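Local coordinates for protein endoribonuclease ToxN (Bacillus thuringiensis, PDB 4ATO) that cleaves RNA within A-rich sequences as the endoribonuclease toxin of a type III toxin-antitoxin system and is held in check by the pseudoknot RNA ToxI, at residues K8-Y16 with P89-I100. Numbering follows the deposited sequence.
Sequences KFHTISTEY and PVPEKECKEIDI. With nucleotides of chain B.
An antiparallel strand pair at the border of the ToxN sheet, 9-12 against the outermost strand 95-97, runs from an RNA-binding end to a capped helix start. Thr11 and Lys96 form its hydrogen-bonded pair, N to O in both directions at 3.0 Å. Where the strands part, the uracil of U10 of chain B, the RNA, slots between their backbones: Phe9 N donates to its O4 (2.7 Å), its N3 to Ile98 O (2.7 Å), and Ile100 N to its O2, three nearly straight bonds that take up its Watson-Crick edge, consistent with uracil recognition. Ile100 CD1 meets the Phe9 ring at its edge, with Tyr118 packing on both. Glu97 crosses the Lys8 chain at a slant, OE2 3.4 Å from Lys8 CD and, beyond a salt bridge, 4.4 Å from Lys8 NZ. At the other end Ser13, N-cap of helix 14-23, gives its hydroxyl to the anti lone pair of Glu94 OE1 (2.6 Å) and weakly caps Tyr16 N; Glu94 OE2 is hydrogen-bonded to Tyr169 OH. With CG anti to the backbone N (chi1 -175°), the Tyr16 ring takes Pro91 CD over one face, while Tyr16 OH bonds Pro89 O at 3.0 Å from above the carbonyl plane.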
loop_
_atom_site.group_PDB
_atom_site.type_symbol
_atom_site.label_atom_id
_atom_site.label_comp_id
_atom_site.label_asym_id
_atom_site.label_seq_id
_atom_site.Cartn_x
_atom_site.Cartn_y
_atom_site.Cartn_z
ATOM N N LYS A 8 21.237 -14.965 -6.174
ATOM C CA LYS A 8 22.049 -15.545 -7.237
ATOM C C LYS A 8 21.798 -17.036 -7.272
ATOM O O LYS A 8 21.776 -17.687 -6.228
ATOM C CB LYS A 8 23.538 -15.303 -6.986
ATOM C CG LYS A 8 23.984 -13.858 -7.139
ATOM C CD LYS A 8 23.591 -13.316 -8.496
ATOM C CE LYS A 8 24.118 -11.910 -8.705
ATOM N NZ LYS A 8 23.602 -11.325 -9.979
ATOM N N PHE A 9 21.600 -17.571 -8.474
ATOM C CA PHE A 9 21.477 -19.006 -8.667
ATOM C C PHE A 9 22.862 -19.633 -8.789
ATOM O O PHE A 9 23.816 -18.965 -9.174
ATOM C CB PHE A 9 20.677 -19.318 -9.933
ATOM C CG PHE A 9 19.222 -18.944 -9.852
ATOM C CD1 PHE A 9 18.372 -19.590 -8.979
ATOM C CD2 PHE A 9 18.701 -17.969 -10.677
ATOM C CE1 PHE A 9 17.032 -19.252 -8.913
ATOM C CE2 PHE A 9 17.360 -17.629 -10.615
ATOM C CZ PHE A 9 16.527 -18.270 -9.729
ATOM N N HIS A 10 22.963 -20.920 -8.474
ATOM C CA HIS A 10 24.213 -21.656 -8.631
ATOM C C HIS A 10 23.941 -23.106 -8.978
ATOM O O HIS A 10 22.888 -23.650 -8.633
ATOM C CB HIS A 10 25.028 -21.634 -7.341
ATOM C CG HIS A 10 25.425 -20.263 -6.890
ATOM N ND1 HIS A 10 24.557 -19.410 -6.238
ATOM C CD2 HIS A 10 26.598 -19.595 -6.996
ATOM C CE1 HIS A 10 25.178 -18.278 -5.963
ATOM N NE2 HIS A 10 26.417 -18.361 -6.417
ATOM N N THR A 11 24.898 -23.731 -9.660
ATOM C CA THR A 11 24.951 -25.186 -9.724
ATOM C C THR A 11 26.069 -25.648 -8.796
ATOM O O THR A 11 27.036 -24.925 -8.569
ATOM C CB THR A 11 25.240 -25.687 -11.135
ATOM O OG1 THR A 11 26.448 -25.082 -11.609
ATOM C CG2 THR A 11 24.090 -25.332 -12.074
ATOM N N ILE A 12 25.925 -26.846 -8.249
ATOM C CA ILE A 12 26.923 -27.381 -7.340
ATOM C C ILE A 12 27.538 -28.651 -7.939
ATOM O O ILE A 12 26.837 -29.447 -8.566
ATOM C CB ILE A 12 26.321 -27.623 -5.931
ATOM C CG1 ILE A 12 26.157 -26.290 -5.194
ATOM C CG2 ILE A 12 27.234 -28.489 -5.083
ATOM C CD1 ILE A 12 24.942 -25.511 -5.541
ATOM N N SER A 13 28.849 -28.820 -7.777
ATOM C CA SER A 13 29.542 -29.944 -8.397
ATOM C C SER A 13 29.028 -31.250 -7.810
ATOM O O SER A 13 28.796 -31.352 -6.603
ATOM C CB SER A 13 31.063 -29.834 -8.222
ATOM O OG SER A 13 31.452 -30.138 -6.893
ATOM N N THR A 14 28.834 -32.240 -8.671
ATOM C CA THR A 14 28.264 -33.505 -8.235
ATOM C C THR A 14 29.222 -34.240 -7.313
ATOM O O THR A 14 28.802 -35.062 -6.504
ATOM C CB THR A 14 27.912 -34.398 -9.422
ATOM O OG1 THR A 14 29.117 -34.824 -10.069
ATOM C CG2 THR A 14 27.064 -33.628 -10.406
ATOM N N GLU A 15 30.509 -33.936 -7.436
ATOM C CA GLU A 15 31.502 -34.527 -6.548
ATOM C C GLU A 15 31.214 -34.106 -5.118
ATOM O O GLU A 15 31.160 -34.941 -4.213
ATOM C CB GLU A 15 32.918 -34.088 -6.926
ATOM C CG GLU A 15 33.623 -34.990 -7.911
ATOM C CD GLU A 15 35.134 -34.932 -7.752
ATOM O OE1 GLU A 15 35.600 -34.354 -6.746
ATOM O OE2 GLU A 15 35.857 -35.462 -8.625
ATOM N N TYR A 16 31.027 -32.805 -4.915
ATOM C CA TYR A 16 30.788 -32.298 -3.572
ATOM C C TYR A 16 29.431 -32.749 -3.039
ATOM O O TYR A 16 29.293 -33.026 -1.849
ATOM C CB TYR A 16 30.932 -30.777 -3.511
ATOM C CG TYR A 16 30.806 -30.234 -2.106
ATOM C CD1 TYR A 16 31.870 -30.306 -1.212
ATOM C CD2 TYR A 16 29.615 -29.670 -1.664
ATOM C CE1 TYR A 16 31.754 -29.821 0.081
ATOM C CE2 TYR A 16 29.491 -29.178 -0.377
ATOM C CZ TYR A 16 30.558 -29.255 0.492
ATOM O OH TYR A 16 30.424 -28.764 1.772
ATOM N N PRO A 89 25.672 -26.327 3.088
ATOM C CA PRO A 89 26.838 -25.445 3.073
ATOM C C PRO A 89 27.768 -25.907 1.967
ATOM O O PRO A 89 27.954 -27.113 1.823
ATOM C CB PRO A 89 27.476 -25.704 4.437
ATOM C CG PRO A 89 27.141 -27.141 4.727
ATOM C CD PRO A 89 25.792 -27.390 4.110
ATOM N N VAL A 90 28.309 -24.981 1.179
ATOM C CA VAL A 90 29.149 -25.334 0.038
ATOM C C VAL A 90 30.336 -24.370 -0.062
ATOM O O VAL A 90 30.158 -23.163 0.071
ATOM C CB VAL A 90 28.340 -25.288 -1.295
ATOM C CG1 VAL A 90 29.201 -25.703 -2.476
ATOM C CG2 VAL A 90 27.118 -26.175 -1.217
ATOM N N PRO A 91 31.552 -24.902 -0.292
ATOM C CA PRO A 91 32.727 -24.046 -0.506
ATOM C C PRO A 91 32.700 -23.419 -1.897
ATOM O O PRO A 91 32.130 -24.006 -2.818
ATOM C CB PRO A 91 33.908 -25.018 -0.360
ATOM C CG PRO A 91 33.347 -26.350 -0.682
ATOM C CD PRO A 91 31.908 -26.332 -0.240
ATOM N N GLU A 92 33.310 -22.247 -2.046
ATOM C CA GLU A 92 33.146 -21.451 -3.265
ATOM C C GLU A 92 33.793 -22.055 -4.509
ATOM O O GLU A 92 33.520 -21.624 -5.631
ATOM C CB GLU A 92 33.610 -20.004 -3.051
ATOM C CG GLU A 92 35.006 -19.857 -2.471
ATOM C CD GLU A 92 35.286 -18.446 -1.968
ATOM O OE1 GLU A 92 34.321 -17.675 -1.771
ATOM O OE2 GLU A 92 36.475 -18.109 -1.764
ATOM N N LYS A 93 34.636 -23.060 -4.318
ATOM C CA LYS A 93 35.248 -23.735 -5.455
ATOM C C LYS A 93 34.347 -24.845 -5.982
ATOM O O LYS A 93 34.504 -25.298 -7.114
ATOM C CB LYS A 93 36.644 -24.278 -5.112
ATOM C CG LYS A 93 36.896 -24.497 -3.624
ATOM C CD LYS A 93 37.421 -23.230 -2.952
ATOM C CE LYS A 93 37.025 -23.168 -1.486
ATOM N NZ LYS A 93 37.275 -21.816 -0.925
ATOM N N GLU A 94 33.391 -25.281 -5.170
ATOM C CA GLU A 94 32.506 -26.356 -5.613
ATOM C C GLU A 94 31.160 -25.847 -6.133
ATOM O O GLU A 94 30.221 -26.627 -6.307
ATOM C CB GLU A 94 32.318 -27.419 -4.520
ATOM C CG GLU A 94 33.618 -28.102 -4.075
ATOM C CD GLU A 94 34.409 -28.681 -5.229
ATOM O OE1 GLU A 94 33.798 -29.295 -6.135
ATOM O OE2 GLU A 94 35.650 -28.522 -5.233
ATOM N N CYS A 95 31.067 -24.544 -6.395
ATOM C CA CYS A 95 29.845 -23.996 -6.978
ATOM C C CYS A 95 30.111 -22.985 -8.092
ATOM O O CYS A 95 31.071 -22.218 -8.040
ATOM C CB CYS A 95 28.946 -23.389 -5.899
ATOM S SG CYS A 95 29.484 -21.804 -5.281
ATOM N N LYS A 96 29.253 -23.002 -9.105
ATOM C CA LYS A 96 29.364 -22.081 -10.226
ATOM C C LYS A 96 28.134 -21.181 -10.317
ATOM O O LYS A 96 27.006 -21.628 -10.133
ATOM C CB LYS A 96 29.543 -22.851 -11.532
ATOM C CG LYS A 96 29.734 -21.951 -12.742
ATOM C CD LYS A 96 30.918 -21.002 -12.549
ATOM C CE LYS A 96 30.881 -19.858 -13.551
ATOM N NZ LYS A 96 30.770 -20.361 -14.946
ATOM N N GLU A 97 28.362 -19.904 -10.593
ATOM C CA GLU A 97 27.281 -18.945 -10.761
ATOM C C GLU A 97 26.573 -19.200 -12.093
ATOM O O GLU A 97 27.214 -19.509 -13.091
ATOM C CB GLU A 97 27.857 -17.530 -10.700
ATOM C CG GLU A 97 27.023 -16.457 -11.372
ATOM C CD GLU A 97 26.045 -15.798 -10.427
ATOM O OE1 GLU A 97 24.913 -16.316 -10.297
ATOM O OE2 GLU A 97 26.406 -14.764 -9.819
ATOM N N ILE A 98 25.249 -19.091 -12.109
ATOM C CA ILE A 98 24.495 -19.264 -13.352
ATOM C C ILE A 98 24.232 -17.937 -14.062
ATOM O O ILE A 98 23.654 -17.012 -13.489
ATOM C CB ILE A 98 23.155 -19.969 -13.117
ATOM C CG1 ILE A 98 23.386 -21.417 -12.699
ATOM C CG2 ILE A 98 22.300 -19.929 -14.376
ATOM C CD1 ILE A 98 22.123 -22.135 -12.322
ATOM N N ASP A 99 24.670 -17.860 -15.313
ATOM C CA ASP A 99 24.436 -16.709 -16.167
ATOM C C ASP A 99 23.160 -16.988 -16.958
ATOM O O ASP A 99 23.168 -17.764 -17.913
ATOM C CB ASP A 99 25.627 -16.537 -17.116
ATOM C CG ASP A 99 25.534 -15.282 -17.983
ATOM O OD1 ASP A 99 24.460 -14.660 -18.077
ATOM O OD2 ASP A 99 26.560 -14.919 -18.592
ATOM N N ILE A 100 22.065 -16.349 -16.559
ATOM C CA ILE A 100 20.764 -16.615 -17.160
ATOM C C ILE A 100 20.738 -16.276 -18.657
ATOM O O ILE A 100 20.119 -16.991 -19.452
ATOM C CB ILE A 100 19.626 -15.890 -16.374
ATOM C CG1 ILE A 100 19.549 -16.447 -14.943
ATOM C CG2 ILE A 100 18.290 -16.000 -17.110
ATOM C CD1 ILE A 100 18.417 -15.902 -14.082
ATOM P P U B 10 18.814 -6.840 -11.261
ATOM O OP1 U B 10 18.020 -7.602 -10.268
ATOM O OP2 U B 10 20.016 -6.101 -10.799
ATOM O "O5'" U B 10 19.200 -7.770 -12.482
ATOM C "C5'" U B 10 20.039 -8.903 -12.298
ATOM C "C4'" U B 10 20.513 -9.465 -13.615
ATOM O "O4'" U B 10 21.349 -10.623 -13.355
ATOM C "C3'" U B 10 19.407 -9.948 -14.552
ATOM O "O3'" U B 10 19.843 -9.814 -15.912
ATOM C "C2'" U B 10 19.314 -11.425 -14.200
ATOM O "O2'" U B 10 18.740 -12.228 -15.202
ATOM C "C1'" U B 10 20.786 -11.766 -13.968
ATOM N N1 U B 10 21.009 -12.912 -13.075
ATOM C C2 U B 10 21.710 -13.989 -13.589
ATOM O O2 U B 10 22.123 -14.029 -14.728
ATOM N N3 U B 10 21.930 -15.024 -12.717
ATOM C C4 U B 10 21.501 -15.092 -11.406
ATOM O O4 U B 10 21.761 -16.103 -10.748
ATOM C C5 U B 10 20.784 -13.935 -10.942
ATOM C C6 U B 10 20.572 -12.902 -11.767
#